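VAPBC49 (Mycobacterium tuberculosis, PDB 5AF3) is possibly the antitoxin of a type II toxin-antitoxin system, with VapC45 as its cognate toxin. Local coordinates at residues G142-V145 / Q150-F153. Sequence-based numbering, arbitrary orientation.
Sequences GLIV and QYVF
V145 and V152 face each other as an antiparallel hydrogen-bonded pair, the two backbones tied by V145 N to V152 O and by V152 N to V145 O, both 2.8 Å long and both fairly straight. They fasten a two-stranded beta hairpin, strands 144-147 and 150-153, that follows directly on helix 135-143. The two bonds differ in approach: V145 N comes at V152 O almost end-on to the carbonyl, while V152 N is tilted 23° from the plane of the V145 carbonyl. Each acceptor also has a weak CA-H...O contact, I144 CA lying 3.1 Å from V152 O and Y151 CA 3.4 Å from V145 O; that of I144 is the more bent. The next pair, I144 with F153, is non-hydrogen-bonded, and its side chains diverge.

Beta-branched valines suit this extended backbone, and the two lie on one face of the hairpin. V145 CG2 and V152 CG2 are 4.3 Å apart, while V152 CG2 comes closer, 3.5 Å, to V145 O. V145 also packs on A214 of the second subunit. L143, I144, Y151 and F153 each make contact with helix 115-130. I144 reaches two ways: with CG1 set between its backbone N and carbonyl carbon (chi1 72°), the extended ethyl arm brings CD1 to 3.8 Å from Y151 CB, whereas the CG2 branch approaches F153 CD1 obliquely. W124 touches I144 and stacks on the ring of Y151. Where helix 135-143 passes into strand 144-147, the apolar ring of F153 fills a buried position, with L143, L123 and L161 against it. L143 CB sits 4.2 Å from F153 CE1, and L143 O lies near the ring plane, at the edge, 3.6 Å from F153 CD1.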
loop_
_atom_site.group_PDB
_atom_site.type_symbol
_atom_site.label_atom_id
_atom_site.label_comp_id
_atom_site.label_asym_id
_atom_site.label_seq_id
_atom_site.Cartn_x
_atom_site.Cartn_y
_atom_site.Cartn_z
ATOM N N GLY A 142 -16.644 9.914 15.973
ATOM C CA GLY A 142 -15.544 9.301 15.214
ATOM C C GLY A 142 -14.838 10.321 14.318
ATOM O O GLY A 142 -13.658 10.162 13.980
ATOM N N LEU A 143 -15.564 11.374 13.931
ATOM C CA LEU A 143 -15.070 12.365 12.976
ATOM C C LEU A 143 -14.483 13.647 13.532
ATOM O O LEU A 143 -13.568 14.229 12.923
ATOM C CB LEU A 143 -16.230 12.722 11.991
ATOM C CG LEU A 143 -16.678 11.595 11.081
ATOM C CD1 LEU A 143 -17.976 11.945 10.355
ATOM C CD2 LEU A 143 -15.553 11.300 10.080
ATOM N N ILE A 144 -14.984 14.120 14.682
ATOM C CA ILE A 144 -14.693 15.481 15.098
ATOM C C ILE A 144 -14.179 15.549 16.537
ATOM O O ILE A 144 -14.421 14.624 17.335
ATOM C CB ILE A 144 -15.924 16.430 14.906
ATOM C CG1 ILE A 144 -17.012 16.141 15.928
ATOM C CG2 ILE A 144 -16.472 16.352 13.468
ATOM C CD1 ILE A 144 -18.218 17.097 15.860
ATOM N N VAL A 145 -13.433 16.603 16.834
ATOM C CA VAL A 145 -12.905 16.832 18.188
ATOM C C VAL A 145 -12.926 18.309 18.464
ATOM O O VAL A 145 -12.909 19.101 17.503
ATOM C CB VAL A 145 -11.459 16.309 18.349
ATOM C CG1 VAL A 145 -11.468 14.803 18.369
ATOM C CG2 VAL A 145 -10.562 16.831 17.248
ATOM N N GLN A 150 -13.996 24.970 19.811
ATOM C CA GLN A 150 -14.963 24.595 18.769
ATOM C C GLN A 150 -14.661 23.198 18.224
ATOM O O GLN A 150 -13.536 22.710 18.356
ATOM C CB GLN A 150 -14.965 25.612 17.629
ATOM C CG GLN A 150 -13.664 25.668 16.845
ATOM C CD GLN A 150 -13.783 26.443 15.544
ATOM O OE1 GLN A 150 -14.803 27.072 15.277
ATOM N NE2 GLN A 150 -12.734 26.393 14.722
ATOM N N TYR A 151 -15.658 22.571 17.609
ATOM C CA TYR A 151 -15.463 21.241 17.019
ATOM C C TYR A 151 -14.903 21.350 15.615
ATOM O O TYR A 151 -15.333 22.182 14.835
ATOM C CB TYR A 151 -16.760 20.432 17.014
ATOM C CG TYR A 151 -17.187 20.059 18.408
ATOM C CD1 TYR A 151 -16.581 19.009 19.096
ATOM C CD2 TYR A 151 -18.160 20.806 19.063
ATOM C CE1 TYR A 151 -16.971 18.682 20.381
ATOM C CE2 TYR A 151 -18.556 20.492 20.335
ATOM C CZ TYR A 151 -17.963 19.439 21.003
ATOM O OH TYR A 151 -18.396 19.158 22.299
ATOM N N VAL A 152 -13.941 20.489 15.303
ATOM C CA VAL A 152 -13.297 20.466 13.994
ATOM C C VAL A 152 -13.092 18.995 13.596
ATOM O O VAL A 152 -13.102 18.115 14.460
ATOM C CB VAL A 152 -11.896 21.159 14.014
ATOM C CG1 VAL A 152 -11.994 22.635 14.405
ATOM C CG2 VAL A 152 -10.919 20.403 14.948
ATOM N N PHE A 153 -12.838 18.736 12.323
ATOM C CA PHE A 153 -12.478 17.369 11.929
ATOM C C PHE A 153 -11.131 16.969 12.530
ATOM O O PHE A 153 -10.218 17.781 12.610
ATOM C CB PHE A 153 -12.361 17.240 10.417
ATOM C CG PHE A 153 -13.670 17.087 9.713
ATOM C CD1 PHE A 153 -14.487 15.973 9.928
ATOM C CD2 PHE A 153 -14.071 18.063 8.770
ATOM C CE1 PHE A 153 -15.706 15.820 9.241
ATOM C CE2 PHE A 153 -15.274 17.913 8.057
ATOM C CZ PHE A 153 -16.102 16.818 8.283
#